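Fumarylacetoacetate hydrolase (Burkholderia xenovorans, PDB 5TI1) probably catalyses the metal-dependent hydrolysis of fumarylacetoacetate to fumarate and acetoacetate, the last step of phenylalanine and tyrosine breakdown. Local coordinates at residues Ala246-His251 with Thr352-Leu357; Pro298-Gln303 with Asp317-Phe322. All blocks are in the same frame, centred on the assembly; numbering follows the deposited sequence.

From the N terminus, the chain first reaches 246-251, the end of helix 245-248 and the turn leading into strand 252-263. It then runs through 298-303, on the short strand 300-301, and comes back after a brief loop at 317-322, the start of strand 321-331, so contact 2 closes a short loop. Only at 352-357, the start of helix 353-362, does contact 1 close its much longer loop, with contact 2 nested inside. Their centres lie about 12 Å apart, and Glu249 joins them, one carboxylate oxygen to Arg300 and the other probably to His320, while Met353 packs on Phe322. Together they tie two helices to the edge of a mixed sheet.

Contact 1. Residues Ala246-His251 with Thr352-Leu357; sequences ADAEAH and TMAQQL
Apolar packing holds the two helical segments together, at a point where Ala248 and Ala354 have their CA atoms only 4.9 Å apart. The Ala248 methyl sits against the backbone of Ala354, CB 3.5 Å from Ala354 CA and O, with the Ala354 methyl beside it at 3.8 Å from Ala248 CB, so the small side chains let one backbone settle against the other. One turn on, Leu357 has CG anti to the backbone N (chi1 -173°), which brings its CD2 branch to 3.5 Å from Ala248 O and against the CB atoms of Ala248 and His251. Alongside Ala354 CB runs the aliphatic part of Glu249, touching through CG. This is a close alanine-to-alanine approach between the end of helix 245-248 and the first turn of helix 353-362, within the C-terminal family region and away from the metal site.

A water donates to Glu249 OE2 and accepts from Ala354 N at 3.1 Å, bridging the segments at the helix start; the same carboxylate is gripped by His320 and Arg300. Thr352 and Gln355 form a capping box: Thr352 OG1 accepts from Gln355 N, and Gln355 OE1 offers an in-plane lone pair to Thr352 N. His251 NE2 donates within its ring plane to Asp247 OD2 at 2.9 Å, reaching it from above the carboxylate plane, while ND1 is bonded to Ala235 O.

Contact 2. Residues Pro298-Gln303 with Asp317-Phe322; sequences PFRVAQ and DGEHAF
Two antiparallel bridges join the segments, the non-hydrogen-bonded pair Arg300-Phe322 and the hydrogen-bonded pair Val301-Ala321, where Val301 N to Ala321 O is 2.7 Å and Ala321 N to Val301 O is 3.0 Å. Arg300 and Phe322 share one face and run side by side. With CG anti to the backbone N and a bend at chi3 (-56°), the Arg300 guanidinium turns NH1 nearly in its own plane onto a lone pair of Glu319 O, at 2.9 Å. Phe322 CZ sits over one guanidinium face, 3.7 Å from Arg300 NH2, with the planes 61° apart; that NH2 also makes salt bridges to Glu297 and Glu249. Gln303, bent at chi2 (-83°), clamps the incoming backbone with both ends of its amide: OE1 takes His320 N at 2.6 Å from above the carbonyl plane, and NE2 gives to Gly318 O at 3.1 Å. His320 NE2 bonds back to Asp317 O, and its ND1 to Glu249. On the other face, Val301 CG2 packs on Ala321 CB. A short edge strand thus pairs with the start of strand 321-331, a two-residue antiparallel ladder at the margin of the mixed sheet; beyond it Gln303 takes over the grip.

Contact 1. Residues Ala246-His251 with Thr352-Leu357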
# COMPACT_ATOMS: atom_id res chain seq x y z
N ALA B 246 -10.14 0.07 22.75
CA ALA B 246 -11.45 -0.46 23.11
C ALA B 246 -12.41 -0.45 21.92
O ALA B 246 -13.32 -1.29 21.85
CB ALA B 246 -12.04 0.35 24.27
N ASP B 247 -12.25 0.49 21.00
CA ASP B 247 -13.14 0.63 19.86
C ASP B 247 -12.68 -0.18 18.65
O ASP B 247 -13.43 -0.31 17.68
CB ASP B 247 -13.27 2.11 19.48
CG ASP B 247 -14.26 2.36 18.35
OD1 ASP B 247 -15.38 1.80 18.40
OD2 ASP B 247 -13.93 3.13 17.41
N ALA B 248 -11.49 -0.78 18.73
CA ALA B 248 -10.81 -1.29 17.54
C ALA B 248 -11.59 -2.42 16.87
O ALA B 248 -11.78 -2.41 15.65
CB ALA B 248 -9.41 -1.75 17.93
N GLU B 249 -12.05 -3.41 17.66
CA GLU B 249 -12.62 -4.62 17.07
C GLU B 249 -13.89 -4.33 16.28
O GLU B 249 -14.20 -5.04 15.32
CB GLU B 249 -12.89 -5.67 18.16
CG GLU B 249 -11.63 -6.36 18.67
CD GLU B 249 -11.95 -7.49 19.65
OE1 GLU B 249 -13.09 -7.99 19.63
OE2 GLU B 249 -11.06 -7.87 20.44
N ALA B 250 -14.62 -3.28 16.66
CA ALA B 250 -15.82 -2.90 15.91
C ALA B 250 -15.49 -2.47 14.49
O ALA B 250 -16.39 -2.43 13.64
CB ALA B 250 -16.56 -1.79 16.65
N HIS B 251 -14.23 -2.13 14.21
CA HIS B 251 -13.82 -1.79 12.85
C HIS B 251 -13.44 -3.00 12.01
O HIS B 251 -13.23 -2.85 10.81
CB HIS B 251 -12.63 -0.82 12.89
CG HIS B 251 -12.97 0.52 13.47
ND1 HIS B 251 -12.92 1.69 12.74
CD2 HIS B 251 -13.37 0.87 14.72
CE1 HIS B 251 -13.25 2.71 13.51
NE2 HIS B 251 -13.53 2.24 14.72
N THR B 352 -2.78 -8.25 20.30
CA THR B 352 -4.05 -8.60 19.67
C THR B 352 -4.30 -7.73 18.44
O THR B 352 -3.62 -6.73 18.19
CB THR B 352 -5.20 -8.42 20.65
OG1 THR B 352 -5.32 -7.02 20.96
CG2 THR B 352 -4.92 -9.21 21.91
N MET B 353 -5.33 -8.12 17.68
CA MET B 353 -5.80 -7.30 16.56
C MET B 353 -6.21 -5.91 17.02
O MET B 353 -5.90 -4.92 16.36
CB MET B 353 -6.97 -8.00 15.87
CG MET B 353 -6.60 -9.28 15.14
SD MET B 353 -8.05 -10.09 14.43
CE MET B 353 -8.83 -10.74 15.91
N ALA B 354 -6.92 -5.83 18.15
CA ALA B 354 -7.32 -4.52 18.67
C ALA B 354 -6.10 -3.65 18.92
O ALA B 354 -6.07 -2.47 18.53
CB ALA B 354 -8.13 -4.71 19.96
N GLN B 355 -5.07 -4.22 19.55
CA GLN B 355 -3.88 -3.44 19.85
C GLN B 355 -3.16 -3.05 18.57
O GLN B 355 -2.66 -1.92 18.45
CB GLN B 355 -2.97 -4.23 20.78
CG GLN B 355 -3.58 -4.41 22.17
CD GLN B 355 -2.74 -5.29 23.06
OE1 GLN B 355 -2.24 -6.34 22.63
NE2 GLN B 355 -2.58 -4.88 24.31
N GLN B 356 -3.11 -3.96 17.59
CA GLN B 356 -2.44 -3.66 16.33
C GLN B 356 -3.11 -2.50 15.62
O GLN B 356 -2.43 -1.58 15.14
CB GLN B 356 -2.42 -4.91 15.45
CG GLN B 356 -1.50 -6.02 15.96
CD GLN B 356 -1.72 -7.34 15.25
OE1 GLN B 356 -2.82 -7.62 14.76
NE2 GLN B 356 -0.68 -8.17 15.20
N LEU B 357 -4.44 -2.52 15.53
CA LEU B 357 -5.15 -1.43 14.87
C LEU B 357 -5.00 -0.13 15.65
O LEU B 357 -4.82 0.95 15.06
CB LEU B 357 -6.62 -1.79 14.72
CG LEU B 357 -7.48 -0.83 13.91
CD1 LEU B 357 -6.93 -0.69 12.47
CD2 LEU B 357 -8.94 -1.29 13.93
O HOH W 1 -8.49 -8.22 19.25

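Contact 2. Residues Pro298-Gln303 with Asp317-Phe322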
# COMPACT_ATOMS: atom_id res chain seq x y z
N PRO B 298 -17.70 -17.16 19.46
CA PRO B 298 -17.66 -18.30 20.39
C PRO B 298 -16.26 -18.82 20.68
O PRO B 298 -16.12 -19.68 21.56
CB PRO B 298 -18.49 -19.38 19.67
CG PRO B 298 -19.37 -18.62 18.74
CD PRO B 298 -18.54 -17.45 18.28
N PHE B 299 -15.23 -18.34 19.99
CA PHE B 299 -13.88 -18.86 20.17
C PHE B 299 -12.94 -17.81 20.75
O PHE B 299 -11.73 -18.04 20.80
CB PHE B 299 -13.37 -19.45 18.85
CG PHE B 299 -14.35 -20.40 18.23
CD1 PHE B 299 -14.42 -21.72 18.66
CD2 PHE B 299 -15.26 -19.96 17.28
CE1 PHE B 299 -15.34 -22.60 18.13
CE2 PHE B 299 -16.19 -20.84 16.74
CZ PHE B 299 -16.23 -22.16 17.18
N ARG B 300 -13.48 -16.69 21.22
CA ARG B 300 -12.68 -15.69 21.92
C ARG B 300 -12.14 -16.25 23.23
O ARG B 300 -12.84 -16.93 23.98
CB ARG B 300 -13.54 -14.44 22.18
CG ARG B 300 -12.88 -13.37 23.03
CD ARG B 300 -13.90 -12.30 23.42
NE ARG B 300 -14.56 -11.71 22.25
CZ ARG B 300 -14.06 -10.70 21.54
NH1 ARG B 300 -12.89 -10.16 21.86
NH2 ARG B 300 -14.73 -10.22 20.50
N VAL B 301 -10.86 -15.98 23.50
CA VAL B 301 -10.16 -16.51 24.66
C VAL B 301 -9.19 -15.46 25.18
O VAL B 301 -8.94 -14.43 24.55
CB VAL B 301 -9.39 -17.82 24.36
CG1 VAL B 301 -10.35 -18.96 24.07
CG2 VAL B 301 -8.42 -17.60 23.20
N ALA B 302 -8.64 -15.74 26.36
CA ALA B 302 -7.72 -14.81 27.01
C ALA B 302 -6.37 -14.78 26.29
O ALA B 302 -5.74 -15.83 26.07
CB ALA B 302 -7.52 -15.21 28.47
N GLN B 303 -5.93 -13.58 25.93
CA GLN B 303 -4.65 -13.36 25.29
C GLN B 303 -3.51 -13.55 26.29
O GLN B 303 -3.72 -13.53 27.50
CB GLN B 303 -4.61 -11.95 24.69
CG GLN B 303 -4.72 -10.79 25.71
CD GLN B 303 -6.16 -10.46 26.11
OE1 GLN B 303 -7.10 -11.15 25.72
NE2 GLN B 303 -6.33 -9.38 26.87
N ASP B 317 -9.20 -4.14 28.62
CA ASP B 317 -9.76 -5.13 29.52
C ASP B 317 -10.43 -6.25 28.73
O ASP B 317 -10.75 -6.12 27.54
CB ASP B 317 -10.79 -4.49 30.45
CG ASP B 317 -10.21 -3.38 31.29
OD1 ASP B 317 -9.10 -3.58 31.84
OD2 ASP B 317 -10.85 -2.31 31.40
N GLY B 318 -10.66 -7.37 29.42
CA GLY B 318 -11.36 -8.48 28.83
C GLY B 318 -10.46 -9.32 27.94
O GLY B 318 -9.23 -9.18 27.90
N GLU B 319 -11.11 -10.22 27.21
CA GLU B 319 -10.43 -11.21 26.38
C GLU B 319 -10.45 -10.77 24.92
O GLU B 319 -11.50 -10.40 24.38
CB GLU B 319 -11.08 -12.58 26.53
CG GLU B 319 -11.00 -13.15 27.93
CD GLU B 319 -11.77 -14.45 28.07
OE1 GLU B 319 -12.46 -14.84 27.10
OE2 GLU B 319 -11.70 -15.07 29.15
N HIS B 320 -9.29 -10.83 24.27
CA HIS B 320 -9.21 -10.37 22.89
C HIS B 320 -8.40 -11.29 21.99
O HIS B 320 -8.03 -10.88 20.88
CB HIS B 320 -8.63 -8.96 22.87
CG HIS B 320 -9.55 -7.94 23.48
ND1 HIS B 320 -10.54 -7.31 22.77
CD2 HIS B 320 -9.64 -7.48 24.75
CE1 HIS B 320 -11.19 -6.48 23.56
NE2 HIS B 320 -10.67 -6.57 24.77
N ALA B 321 -8.12 -12.52 22.43
CA ALA B 321 -7.49 -13.54 21.61
C ALA B 321 -8.55 -14.48 21.06
O ALA B 321 -9.70 -14.50 21.52
CB ALA B 321 -6.45 -14.32 22.41
N PHE B 322 -8.15 -15.26 20.06
CA PHE B 322 -9.07 -16.18 19.40
C PHE B 322 -8.40 -17.53 19.22
O PHE B 322 -7.23 -17.62 18.84
CB PHE B 322 -9.56 -15.61 18.07
CG PHE B 322 -10.49 -14.44 18.24
CD1 PHE B 322 -9.99 -13.15 18.39
CD2 PHE B 322 -11.86 -14.63 18.29
CE1 PHE B 322 -10.85 -12.07 18.57
CE2 PHE B 322 -12.73 -13.54 18.48
CZ PHE B 322 -12.22 -12.27 18.62